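Local coordinates for formate-dependent phosphoribosylglycinamide formyltransferase (Mycobacterium tuberculosis H37Rv, PDB 6KHR), which is a member of the formate-dependent formyltransferase family that carries an ATP-grasp domain, a fold shared by a large superfamily, at residues 100-106 / 122-126; 147-152 / 214-220; 167-171 / 183-188; 244-248 / 259-265; 319-323 / 339-344. One frame throughout, in Å; residues are numbered along the deposited sequence.

Contact 1 of 5, residues 100-106 / 122-126; sequences VSVDALD and ARAVR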
# COMPACT_ATOMS: atom_id res chain seq x y z
N VAL A 100 0.46 -26.10 -4.80
CA VAL A 100 0.87 -25.96 -6.22
C VAL A 100 1.61 -27.21 -6.65
O VAL A 100 2.06 -27.94 -5.78
CB VAL A 100 1.80 -24.75 -6.33
CG1 VAL A 100 3.18 -25.13 -5.88
CG2 VAL A 100 1.85 -24.20 -7.74
N SER A 101 1.72 -27.43 -7.95
CA SER A 101 2.47 -28.61 -8.44
C SER A 101 3.93 -28.21 -8.53
O SER A 101 4.26 -27.42 -9.39
CB SER A 101 1.99 -29.09 -9.77
OG SER A 101 3.04 -29.73 -10.49
N VAL A 102 4.75 -28.75 -7.65
CA VAL A 102 6.19 -28.41 -7.68
C VAL A 102 6.78 -29.09 -8.91
O VAL A 102 7.69 -28.53 -9.50
CB VAL A 102 6.86 -28.90 -6.39
CG1 VAL A 102 6.78 -27.84 -5.32
CG2 VAL A 102 6.20 -30.17 -5.90
N ASP A 103 6.24 -30.24 -9.27
CA ASP A 103 6.75 -30.86 -10.49
C ASP A 103 6.44 -30.02 -11.72
O ASP A 103 7.27 -29.89 -12.62
CB ASP A 103 6.19 -32.28 -10.64
CG ASP A 103 6.62 -33.21 -9.51
OD1 ASP A 103 7.60 -32.90 -8.81
OD2 ASP A 103 5.96 -34.26 -9.32
N ALA A 104 5.24 -29.42 -11.77
CA ALA A 104 4.92 -28.53 -12.89
C ALA A 104 5.88 -27.35 -12.94
O ALA A 104 6.25 -26.89 -14.03
CB ALA A 104 3.48 -28.05 -12.80
N LEU A 105 6.30 -26.84 -11.78
CA LEU A 105 7.22 -25.70 -11.76
C LEU A 105 8.59 -26.10 -12.28
O LEU A 105 9.24 -25.33 -13.00
CB LEU A 105 7.34 -25.12 -10.35
CG LEU A 105 6.24 -24.21 -9.78
CD1 LEU A 105 5.14 -23.95 -10.78
CD2 LEU A 105 5.69 -24.82 -8.51
N ASP A 106 9.07 -27.29 -11.90
CA ASP A 106 10.38 -27.72 -12.39
C ASP A 106 10.35 -28.01 -13.88
O ASP A 106 11.38 -27.88 -14.56
CB ASP A 106 10.88 -28.92 -11.59
CG ASP A 106 12.00 -28.55 -10.61
OD1 ASP A 106 12.90 -27.78 -11.00
OD2 ASP A 106 11.97 -29.02 -9.45
N ALA A 122 12.14 -22.94 -8.29
CA ALA A 122 11.41 -24.17 -7.99
C ALA A 122 12.15 -24.89 -6.88
O ALA A 122 11.55 -25.64 -6.17
CB ALA A 122 11.28 -25.02 -9.20
N ARG A 123 13.46 -24.66 -6.80
CA ARG A 123 14.23 -25.19 -5.67
C ARG A 123 13.63 -24.74 -4.34
O ARG A 123 13.28 -25.56 -3.49
CB ARG A 123 15.69 -24.74 -5.78
CG ARG A 123 16.42 -24.73 -4.43
CD ARG A 123 17.88 -25.11 -4.57
NE ARG A 123 18.53 -25.28 -3.27
CZ ARG A 123 18.46 -26.38 -2.53
NH1 ARG A 123 17.77 -27.43 -2.96
NH2 ARG A 123 19.09 -26.45 -1.36
N ALA A 124 13.48 -23.42 -4.17
CA ALA A 124 13.00 -22.89 -2.90
C ALA A 124 11.59 -23.39 -2.59
O ALA A 124 11.28 -23.73 -1.44
CB ALA A 124 13.04 -21.37 -2.92
N VAL A 125 10.72 -23.42 -3.61
CA VAL A 125 9.35 -23.90 -3.42
C VAL A 125 9.36 -25.34 -2.92
O VAL A 125 8.65 -25.69 -1.98
CB VAL A 125 8.54 -23.75 -4.73
CG1 VAL A 125 7.19 -24.44 -4.63
CG2 VAL A 125 8.37 -22.28 -5.10
N ARG A 126 10.20 -26.18 -3.53
CA ARG A 126 10.25 -27.58 -3.12
C ARG A 126 10.83 -27.74 -1.72
O ARG A 126 10.30 -28.51 -0.91
CB ARG A 126 11.05 -28.42 -4.12
CG ARG A 126 11.27 -29.85 -3.64
CD ARG A 126 11.97 -30.72 -4.67
NE ARG A 126 11.23 -30.76 -5.93
CZ ARG A 126 10.19 -31.55 -6.17
NH1 ARG A 126 9.74 -32.37 -5.22
NH2 ARG A 126 9.58 -31.51 -7.35

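Contact 2 of 5, residues 147-152 / 214-220; sequences APFWFV and VCAESVV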
# COMPACT_ATOMS: atom_id res chain seq x y z
N ALA A 147 15.85 -26.30 17.83
CA ALA A 147 15.48 -27.03 19.05
C ALA A 147 15.73 -28.49 18.75
O ALA A 147 15.53 -28.90 17.63
CB ALA A 147 14.03 -26.79 19.34
N PRO A 148 16.22 -29.29 19.69
CA PRO A 148 16.46 -30.70 19.45
C PRO A 148 15.23 -31.41 18.89
O PRO A 148 14.21 -31.30 19.45
CB PRO A 148 16.79 -31.18 20.85
CG PRO A 148 17.46 -30.01 21.44
CD PRO A 148 16.61 -28.86 21.00
N PHE A 149 15.39 -32.14 17.79
CA PHE A 149 14.22 -32.78 17.18
C PHE A 149 14.59 -34.15 16.63
O PHE A 149 15.72 -34.38 16.29
CB PHE A 149 13.71 -31.92 16.04
CG PHE A 149 14.65 -31.87 14.88
CD1 PHE A 149 15.64 -30.91 14.81
CD2 PHE A 149 14.56 -32.79 13.86
CE1 PHE A 149 16.51 -30.87 13.74
CE2 PHE A 149 15.44 -32.76 12.79
CZ PHE A 149 16.41 -31.80 12.73
N TRP A 150 13.63 -35.06 16.63
CA TRP A 150 13.85 -36.43 16.13
C TRP A 150 12.67 -36.85 15.28
O TRP A 150 11.56 -36.50 15.61
CB TRP A 150 14.01 -37.41 17.29
CG TRP A 150 15.16 -37.10 18.18
CD1 TRP A 150 16.41 -37.61 18.09
CD2 TRP A 150 15.18 -36.17 19.26
NE1 TRP A 150 17.20 -37.07 19.05
CE2 TRP A 150 16.48 -36.17 19.77
CE3 TRP A 150 14.25 -35.31 19.82
CZ2 TRP A 150 16.86 -35.37 20.84
CZ3 TRP A 150 14.61 -34.52 20.87
CH2 TRP A 150 15.90 -34.56 21.38
N PHE A 151 12.94 -37.54 14.19
CA PHE A 151 11.89 -38.13 13.37
C PHE A 151 11.86 -39.62 13.70
O PHE A 151 12.88 -40.30 13.58
CB PHE A 151 12.15 -37.90 11.88
CG PHE A 151 12.17 -36.44 11.49
CD1 PHE A 151 11.10 -35.61 11.79
CD2 PHE A 151 13.26 -35.89 10.83
CE1 PHE A 151 11.11 -34.26 11.44
CE2 PHE A 151 13.28 -34.54 10.47
CZ PHE A 151 12.20 -33.73 10.78
N VAL A 152 10.71 -40.11 14.16
CA VAL A 152 10.55 -41.50 14.52
C VAL A 152 9.51 -42.12 13.59
O VAL A 152 8.84 -41.42 12.84
CB VAL A 152 10.13 -41.68 16.00
CG1 VAL A 152 11.16 -41.04 16.91
CG2 VAL A 152 8.74 -41.12 16.24
N VAL A 214 6.95 -39.55 12.41
CA VAL A 214 6.39 -38.66 13.42
C VAL A 214 7.53 -37.87 14.04
O VAL A 214 8.54 -38.45 14.46
CB VAL A 214 5.61 -39.43 14.50
CG1 VAL A 214 5.67 -38.68 15.82
CG2 VAL A 214 4.18 -39.63 14.06
N CYS A 215 7.36 -36.56 14.13
CA CYS A 215 8.44 -35.67 14.54
C CYS A 215 8.37 -35.37 16.03
O CYS A 215 7.32 -34.94 16.54
CB CYS A 215 8.39 -34.37 13.75
SG CYS A 215 9.67 -33.26 14.25
N ALA A 216 9.49 -35.55 16.73
CA ALA A 216 9.57 -35.28 18.16
C ALA A 216 10.52 -34.11 18.39
O ALA A 216 11.64 -34.10 17.88
CB ALA A 216 10.06 -36.51 18.92
N GLU A 217 10.06 -33.13 19.18
CA GLU A 217 10.83 -31.92 19.47
C GLU A 217 10.98 -31.75 20.97
O GLU A 217 10.00 -31.88 21.72
CB GLU A 217 10.16 -30.68 18.87
CG GLU A 217 10.43 -30.47 17.39
CD GLU A 217 10.08 -29.07 16.93
OE1 GLU A 217 9.13 -28.91 16.14
OE2 GLU A 217 10.76 -28.12 17.38
N SER A 218 12.20 -31.45 21.41
CA SER A 218 12.41 -31.00 22.77
C SER A 218 11.96 -29.55 22.89
O SER A 218 12.14 -28.75 21.96
CB SER A 218 13.88 -31.13 23.17
OG SER A 218 14.14 -32.44 23.65
N VAL A 219 11.37 -29.22 24.03
CA VAL A 219 10.78 -27.90 24.24
C VAL A 219 11.77 -27.00 24.95
O VAL A 219 12.37 -27.39 25.96
CB VAL A 219 9.48 -28.01 25.03
CG1 VAL A 219 8.80 -26.65 25.07
CG2 VAL A 219 8.61 -29.01 24.38
N VAL A 220 11.94 -25.80 24.41
CA VAL A 220 12.92 -24.84 24.90
C VAL A 220 12.19 -23.58 25.34
O VAL A 220 11.11 -23.25 24.84
CB VAL A 220 13.97 -24.49 23.82
CG1 VAL A 220 15.28 -24.11 24.48
CG2 VAL A 220 14.16 -25.66 22.85

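Contact 3 of 5, residues 167-171 / 183-188; sequences FPLLV and SVVAGP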
# COMPACT_ATOMS: atom_id res chain seq x y z
N PHE A 167 11.60 -34.51 29.55
CA PHE A 167 10.28 -33.94 29.23
C PHE A 167 10.30 -32.43 29.42
O PHE A 167 11.15 -31.97 30.15
CB PHE A 167 9.23 -34.64 30.08
CG PHE A 167 8.94 -36.04 29.62
CD1 PHE A 167 8.09 -36.27 28.57
CD2 PHE A 167 9.54 -37.13 30.23
CE1 PHE A 167 7.83 -37.55 28.14
CE2 PHE A 167 9.27 -38.41 29.80
CZ PHE A 167 8.42 -38.62 28.75
N PRO A 168 9.36 -31.65 28.84
CA PRO A 168 8.35 -32.18 27.94
C PRO A 168 8.85 -32.34 26.51
O PRO A 168 9.86 -31.79 26.21
CB PRO A 168 7.33 -31.05 27.85
CG PRO A 168 8.18 -29.85 28.01
CD PRO A 168 9.19 -30.23 29.06
N LEU A 169 8.10 -33.09 25.71
CA LEU A 169 8.37 -33.33 24.28
C LEU A 169 7.20 -32.78 23.48
O LEU A 169 6.15 -32.51 24.04
CB LEU A 169 8.53 -34.82 24.03
CG LEU A 169 9.96 -35.32 24.08
CD1 LEU A 169 10.02 -36.79 23.74
CD2 LEU A 169 10.81 -34.53 23.13
N LEU A 170 7.38 -32.65 22.18
CA LEU A 170 6.34 -32.03 21.34
C LEU A 170 6.03 -33.01 20.23
O LEU A 170 6.41 -32.74 19.12
CB LEU A 170 6.97 -30.77 20.76
CG LEU A 170 6.18 -29.50 20.96
CD1 LEU A 170 4.79 -29.65 20.37
CD2 LEU A 170 6.12 -29.16 22.44
N VAL A 171 5.35 -34.10 20.54
CA VAL A 171 5.10 -35.09 19.48
C VAL A 171 4.09 -34.50 18.50
O VAL A 171 3.04 -34.11 18.90
CB VAL A 171 4.64 -36.44 20.02
CG1 VAL A 171 3.22 -36.37 20.51
CG2 VAL A 171 4.76 -37.48 18.93
N SER A 183 0.32 -32.89 19.63
CA SER A 183 0.25 -33.22 21.04
C SER A 183 1.53 -32.82 21.76
O SER A 183 2.60 -32.74 21.14
CB SER A 183 -0.05 -34.69 21.24
OG SER A 183 -1.34 -35.02 20.74
N VAL A 184 1.41 -32.57 23.07
CA VAL A 184 2.52 -32.16 23.92
C VAL A 184 2.85 -33.31 24.86
O VAL A 184 2.24 -33.44 25.92
CB VAL A 184 2.19 -30.88 24.71
CG1 VAL A 184 2.25 -29.62 23.84
CG2 VAL A 184 0.86 -30.97 25.44
N VAL A 185 3.81 -34.16 24.48
CA VAL A 185 4.23 -35.23 25.36
C VAL A 185 5.07 -34.64 26.49
O VAL A 185 6.30 -34.71 26.48
CB VAL A 185 4.92 -36.40 24.62
CG1 VAL A 185 6.07 -35.95 23.73
CG2 VAL A 185 5.36 -37.51 25.55
N ALA A 186 4.33 -34.30 27.55
CA ALA A 186 4.79 -33.70 28.83
C ALA A 186 5.01 -34.75 29.94
O ALA A 186 5.20 -34.37 31.09
CB ALA A 186 3.81 -32.66 29.29
N GLY A 187 5.02 -36.03 29.62
CA GLY A 187 5.28 -37.03 30.67
C GLY A 187 5.28 -38.42 30.09
O GLY A 187 4.75 -38.58 29.01
N PRO A 188 5.76 -39.46 30.78
CA PRO A 188 5.79 -40.82 30.22
C PRO A 188 4.46 -41.58 30.04
O PRO A 188 4.50 -42.71 29.64
CB PRO A 188 6.70 -41.59 31.18
CG PRO A 188 7.38 -40.52 32.00
CD PRO A 188 6.36 -39.41 32.10

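Contact 4 of 5, residues 244-248 / 259-265; sequences CAPIG and SWQPQKL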
# COMPACT_ATOMS: atom_id res chain seq x y z
N CYS A 244 15.09 -6.87 6.83
CA CYS A 244 14.21 -5.94 7.49
C CYS A 244 14.54 -5.89 8.99
O CYS A 244 15.34 -6.68 9.49
CB CYS A 244 12.77 -6.32 7.21
SG CYS A 244 12.40 -6.01 5.46
N ALA A 245 13.97 -4.91 9.68
CA ALA A 245 14.04 -4.91 11.14
C ALA A 245 13.22 -6.07 11.68
O ALA A 245 12.16 -6.39 11.13
CB ALA A 245 13.52 -3.58 11.73
N PRO A 246 13.69 -6.74 12.73
CA PRO A 246 12.98 -7.91 13.25
C PRO A 246 11.52 -7.59 13.51
O PRO A 246 11.19 -6.51 14.00
CB PRO A 246 13.71 -8.23 14.56
CG PRO A 246 15.06 -7.65 14.38
CD PRO A 246 14.87 -6.41 13.54
N ILE A 247 10.64 -8.53 13.17
CA ILE A 247 9.21 -8.41 13.42
C ILE A 247 8.86 -9.40 14.52
O ILE A 247 9.06 -10.62 14.35
CB ILE A 247 8.40 -8.65 12.14
CG1 ILE A 247 8.69 -7.58 11.09
CG2 ILE A 247 6.88 -8.67 12.41
CD1 ILE A 247 7.94 -7.88 9.77
N GLY A 248 8.40 -8.89 15.67
CA GLY A 248 7.90 -9.75 16.74
C GLY A 248 6.44 -10.09 16.51
O GLY A 248 5.66 -9.28 16.00
N SER A 259 1.39 -8.70 15.60
CA SER A 259 2.78 -8.50 15.23
C SER A 259 3.14 -7.04 15.50
O SER A 259 2.27 -6.20 15.75
CB SER A 259 3.04 -8.86 13.76
OG SER A 259 2.45 -7.92 12.88
N TRP A 260 4.44 -6.75 15.43
CA TRP A 260 4.96 -5.43 15.73
C TRP A 260 6.41 -5.37 15.25
O TRP A 260 7.08 -6.40 15.14
CB TRP A 260 4.83 -5.10 17.25
CG TRP A 260 5.57 -6.09 18.16
CD1 TRP A 260 6.89 -6.02 18.54
CD2 TRP A 260 5.05 -7.29 18.77
NE1 TRP A 260 7.21 -7.09 19.35
CE2 TRP A 260 6.11 -7.89 19.50
CE3 TRP A 260 3.80 -7.93 18.75
CZ2 TRP A 260 5.96 -9.09 20.22
CZ3 TRP A 260 3.64 -9.14 19.49
CH2 TRP A 260 4.71 -9.69 20.21
N GLN A 261 6.87 -4.15 14.97
CA GLN A 261 8.16 -3.89 14.33
C GLN A 261 8.62 -2.51 14.76
O GLN A 261 7.84 -1.55 14.66
CB GLN A 261 8.04 -3.93 12.80
CG GLN A 261 9.35 -3.87 12.08
CD GLN A 261 9.20 -3.69 10.57
OE1 GLN A 261 8.40 -2.88 10.10
NE2 GLN A 261 9.97 -4.46 9.80
N PRO A 262 9.86 -2.36 15.24
CA PRO A 262 10.85 -3.41 15.42
C PRO A 262 10.78 -4.11 16.78
O PRO A 262 10.43 -3.49 17.76
CB PRO A 262 12.17 -2.66 15.28
CG PRO A 262 11.88 -1.27 15.82
CD PRO A 262 10.39 -1.05 15.66
N GLN A 263 11.11 -5.40 16.80
CA GLN A 263 11.41 -6.11 18.03
C GLN A 263 12.87 -5.88 18.40
O GLN A 263 13.76 -6.16 17.60
CB GLN A 263 11.15 -7.60 17.85
CG GLN A 263 11.72 -8.44 18.99
CD GLN A 263 11.11 -8.07 20.34
OE1 GLN A 263 9.88 -8.14 20.53
NE2 GLN A 263 11.96 -7.64 21.28
N LYS A 264 13.12 -5.36 19.61
CA LYS A 264 14.50 -5.13 20.02
C LYS A 264 15.22 -6.46 20.28
O LYS A 264 14.65 -7.40 20.85
CB LYS A 264 14.56 -4.24 21.27
CG LYS A 264 14.00 -4.87 22.56
CD LYS A 264 15.06 -5.67 23.38
CE LYS A 264 14.49 -7.00 23.90
NZ LYS A 264 15.51 -8.04 24.22
N LEU A 265 16.47 -6.53 19.86
CA LEU A 265 17.33 -7.66 20.16
C LEU A 265 18.67 -7.14 20.66
O LEU A 265 19.10 -6.03 20.30
CB LEU A 265 17.53 -8.54 18.92
CG LEU A 265 16.25 -9.10 18.30
CD1 LEU A 265 16.57 -9.88 17.05
CD2 LEU A 265 15.56 -9.99 19.31

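Contact 5 of 5, residues 319-323 / 339-344; sequences RSQRL and DTLMIS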
# COMPACT_ATOMS: atom_id res chain seq x y z
N ARG A 319 2.41 -0.30 6.95
CA ARG A 319 2.50 1.03 7.53
C ARG A 319 3.81 1.33 8.24
O ARG A 319 4.09 2.51 8.47
CB ARG A 319 1.36 1.27 8.53
CG ARG A 319 -0.01 1.48 7.91
CD ARG A 319 0.00 2.75 7.08
NE ARG A 319 -1.19 2.86 6.26
CZ ARG A 319 -1.27 3.61 5.16
NH1 ARG A 319 -0.21 4.31 4.78
NH2 ARG A 319 -2.39 3.66 4.46
N SER A 320 4.61 0.33 8.60
CA SER A 320 5.81 0.64 9.39
C SER A 320 7.07 0.80 8.56
O SER A 320 8.05 1.36 9.07
CB SER A 320 6.05 -0.44 10.44
OG SER A 320 5.88 -1.73 9.87
N GLN A 321 7.08 0.35 7.31
CA GLN A 321 8.25 0.49 6.45
C GLN A 321 7.94 1.41 5.29
O GLN A 321 6.80 1.46 4.83
CB GLN A 321 8.71 -0.86 5.88
CG GLN A 321 8.92 -1.95 6.90
CD GLN A 321 9.81 -3.06 6.39
OE1 GLN A 321 10.76 -3.43 7.05
NE2 GLN A 321 9.50 -3.59 5.21
N ARG A 322 8.97 2.11 4.81
CA ARG A 322 8.86 2.83 3.54
C ARG A 322 8.27 1.94 2.44
O ARG A 322 7.32 2.31 1.77
CB ARG A 322 10.23 3.37 3.13
CG ARG A 322 10.19 4.46 2.08
CD ARG A 322 11.60 4.87 1.62
NE ARG A 322 12.14 3.90 0.66
CZ ARG A 322 12.04 3.97 -0.67
NH1 ARG A 322 11.40 4.95 -1.27
NH2 ARG A 322 12.59 3.03 -1.42
N LEU A 323 8.83 0.75 2.26
CA LEU A 323 8.35 -0.22 1.27
C LEU A 323 7.77 -1.43 2.00
O LEU A 323 8.47 -2.09 2.78
CB LEU A 323 9.48 -0.65 0.33
CG LEU A 323 10.20 0.51 -0.38
CD1 LEU A 323 11.27 0.02 -1.35
CD2 LEU A 323 9.21 1.35 -1.12
N ASP A 339 15.30 -1.01 -0.54
CA ASP A 339 15.85 -0.67 0.76
C ASP A 339 14.87 -1.20 1.80
O ASP A 339 13.76 -1.61 1.46
CB ASP A 339 16.08 0.85 0.93
CG ASP A 339 14.77 1.67 0.92
OD1 ASP A 339 13.91 1.47 1.80
OD2 ASP A 339 14.62 2.55 0.04
N THR A 340 15.29 -1.16 3.07
CA THR A 340 14.48 -1.67 4.16
C THR A 340 14.26 -0.60 5.24
O THR A 340 14.03 -0.93 6.40
CB THR A 340 15.09 -2.94 4.76
OG1 THR A 340 16.45 -2.71 5.16
CG2 THR A 340 15.04 -4.08 3.75
N LEU A 341 14.26 0.67 4.84
CA LEU A 341 14.01 1.76 5.78
C LEU A 341 12.65 1.64 6.46
O LEU A 341 11.65 1.31 5.82
CB LEU A 341 14.09 3.11 5.05
CG LEU A 341 15.33 3.34 4.19
CD1 LEU A 341 15.17 4.58 3.31
CD2 LEU A 341 16.58 3.45 5.05
N MET A 342 12.62 1.96 7.75
CA MET A 342 11.39 2.01 8.54
C MET A 342 10.82 3.42 8.63
O MET A 342 11.56 4.39 8.85
CB MET A 342 11.65 1.49 9.96
CG MET A 342 11.89 0.01 9.99
SD MET A 342 11.53 -0.74 11.57
CE MET A 342 9.83 -0.25 11.87
N ILE A 343 9.51 3.53 8.47
CA ILE A 343 8.83 4.80 8.71
C ILE A 343 8.80 5.12 10.20
O ILE A 343 9.17 6.22 10.64
CB ILE A 343 7.40 4.76 8.14
CG1 ILE A 343 7.40 4.67 6.61
CG2 ILE A 343 6.60 5.98 8.59
CD1 ILE A 343 5.98 4.42 6.06
N SER A 344 8.38 4.16 11.01
CA SER A 344 8.04 4.37 12.41
C SER A 344 7.68 3.02 13.02
O SER A 344 7.31 2.09 12.29
CB SER A 344 6.87 5.36 12.54
OG SER A 344 5.92 4.93 13.50
O HOH W 1 12.84 -2.58 7.95
O HOH W 2 11.30 -0.29 3.47

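Contact 1 of 5, residues 100-106 / 122-126
This is a near-antiparallel helix-helix contact beside the N-terminal parallel sheet. The starts of helices 102-109 and 122-129 run at 167° to each other, with axes 9.6 Å apart. Ser-101 is the N-cap of the first helix; its OG accepts from Ala-104 N at 2.6 Å, although the place of OG is less sure. Val-125 lies at the apolar centre. Its CG1 meets Val-102 CG1 at 3.5 Å and Leu-105 CD2 at 4.2 Å. Leu-105 CB also rests 4.1 Å from Ala-122 CB. Val-100 and Leu-105 touch Leu-32 of strand 28-32, and Val-125 touches Thr-95 of strand 92-95, so the apolar side faces the sheet. Arg-126 bends across to the other helix. Its NH2 donates to Asp-103 OD1 at 2.8 Å in a salt bridge. A longer one joins Arg-126 NE to Asp-106 OD2 at 4.0 Å, and Val-102 CB lies over a face of the guanidinium. Apolar side chains thus fill the inside, while on the exposed side Arg-126 ties the helices chiefly through Asp-103, with Asp-106 a more distant partner.

Contact 2 of 5, residues 147-152 / 214-220
Apolar side chains pack on both faces of this two-stranded pairing. On one face Trp-150 CB lies 4.4 Å from Ala-216 CB, and Val-152 CG2 lies 3.9 Å from Val-214 CG1. Helix 155-165 covers this face, where Trp-150 touches Val-161 and Val-152 touches Leu-158. On the other face Phe-151 CE1 comes within 3.3 Å of Cys-215 SG. The sulfur sits obliquely to the ring, 4.4 Å from its centroid, in a sulfur-aromatic contact. Phe-149 CB meets the aliphatic Glu-217 CG at 3.8 Å, and the Phe-149 ring turns away to helix 131-141. Farther along, Ala-147 CB touches Val-220 CG2 at 3.7 Å.

Backbone hydrogen bonds join the two strands between these layers. Trp-150 and Ala-216 form a hydrogen-bonded pair, with 2.5 Å both from Trp-150 N to Ala-216 O and from Ala-216 N to Trp-150 O. In the next such pair, Val-152 N to Val-214 O and Val-214 N to Val-152 O are both 2.7 Å. Phe-149 with Glu-217 and Phe-151 with Cys-215 are the non-hydrogen-bonded pairs. At the polar edge, Ser-218 N donates to Pro-148 O at 2.8 Å, which carries the pairing past the strand ends. Ser-218 OG meets the edge of the Trp-150 ring, 3.5 Å from CZ3. Strand 172-173 flanks strand 214-217, completing a small antiparallel sheet with helices on both faces within the ATP-grasp domain.

Contact 3 of 5, residues 167-171 / 183-188
A cis peptide bond between Phe-167 and Pro-168 marks the start of this surface contact. Next to it, the Phe-167 ring lies on the backbone of the other segment. Gly-187 CA stands over the ring face, 3.7 Å from the Phe-167 centroid, in a CH-pi contact. Pro-188 CD makes a second, off-centre one at 4.3 Å from the same centroid. The ring edge meets Val-185 O, 3.2 Å from Phe-167 CD1, and Phe-167 CE1 touches Val-185 CG2 at 3.6 Å. The two segments run in roughly opposite directions, but one hydrogen bond joins them: Leu-169 N to Val-185 O, 2.5 Å. Other backbone atoms come near with poor angles, as between Leu-169 O and Val-185 N at 2.9 Å. Val-171 CG1 also packs on Ser-183 CB at 3.7 Å. Leu-169 and Val-171 reach helix 155-165, and Val-171 touches Val-214 of strand 214-217. The two segments are irregular, roughly antiparallel arms before and after strand 172-173, beside the small antiparallel sheet of the ATP-grasp domain.

Contact 4 of 5, residues 244-248 / 259-265
Gly-248, Pro-246 and Gln-261 bury the most surface where the hairpin strands 238-252 and 256-261 meet. Gly-248 forms an antiparallel hydrogen-bonded pair with Trp-260. Gly-248 N donates to Trp-260 O at 2.9 Å, and Trp-260 N donates to Gly-248 O at 2.9 Å. The indole folds back over the glycine. Gly-248 CA lies over its five-membered ring, 4.0 Å from the centroid, in a CH-pi contact. A side chain at Gly-248 would run into Trp-260 NE1. Trp-260 NE1 donates to Gln-263 OE1 at 3.1 Å, and Gln-263 NE2 donates to Lys-264 O at 2.7 Å.

Pro-246 faces the residues that follow the end of strand 256-261. The peptide bond before Pro-262 is cis, and just after it Gln-263 N donates to Pro-246 O at 3.0 Å. The Pro-246 ring also packs on Leu-265, with Pro-246 CG and Leu-265 CD1 3.8 Å apart.

Gln-261 reaches along the other segment. Its NE2 donates to Ala-245 O at 3.2 Å and also bonds Gln-321 OE1. Its OE1 bonds Ser-320 OG. Ile-247 CG1 lies 3.6 Å from Gln-261 NE2. Arg-403 makes a cation-pi contact with Trp-260. The buried amide groups of Gln-261 and Gln-263 are therefore matched by polar partners: Gln-261 carries the pairing across to Ala-245 O, while the Gln-263 amide bonds within its own segment.

Contact 5 of 5, residues 319-323 / 339-344
This contact belongs to the subunit interface, where the end of helix 317-320 meets the loop leading into strand 346-351. Ile-343 packs on Ile-343 of the second subunit. Within the chain, the backbones of Gln-321 and Met-342 come together in a single bridge, CA to CA 4.1 Å. Ile-343 N donates to Ser-320 O at 2.7 Å, and Arg-322 N donates to Leu-341 O at 3.0 Å. Ile-343 CD1 approaches Gln-321 O at 3.3 Å.

Arg-322 also forms a salt bridge with Asp-339, with Arg-322 NH2 and Asp-339 OD2 2.5 Å apart. Its NH1 bonds Ser-380 O of the second subunit. Asp-339 OD1 accepts from Leu-341 N at 3.2 Å, which closes an Asx turn. Two waters fill gaps between the segments. Water 1 donates to Gln-321 OE1 at 2.4 Å and to Thr-340 O at 2.6 Å. Water 2 accepts from Leu-323 N at 2.9 Å and lies 2.9 Å from Leu-341 O, one of several acceptors in its reach. Gln-321 OE1 also takes a bond from Gln-261 NE2, and Arg-319 pairs with Asp-381 and with Glu-327 of the second subunit. One charge pair and backbone bonds thus hold the loop to the helix end, while Arg-322 and Arg-319 make polar contacts with the partner subunit.

The contacts follow one another along the chain, except that contact 3 is nested inside the loop closed by contact 2. Contact 1 flanks the N-terminal parallel sheet. Contact 2 lies in the small antiparallel sheet and contact 3 packs beside it; both meet helix 155-165. Their centres are 10 Å apart, and Val-214 packs on Val-171. Contact 4 lies in the eight-stranded antiparallel sheet, and contact 5 sits beside it, with centres 12 Å apart. Gln-261 joins these two through probable hydrogen bonds to Ser-320 and Gln-321. Contacts 3 and 5 are farthest apart, about 41 Å between centres. The contacts thus form three groups, near three different sheets, and contact 5 alone touches the second subunit.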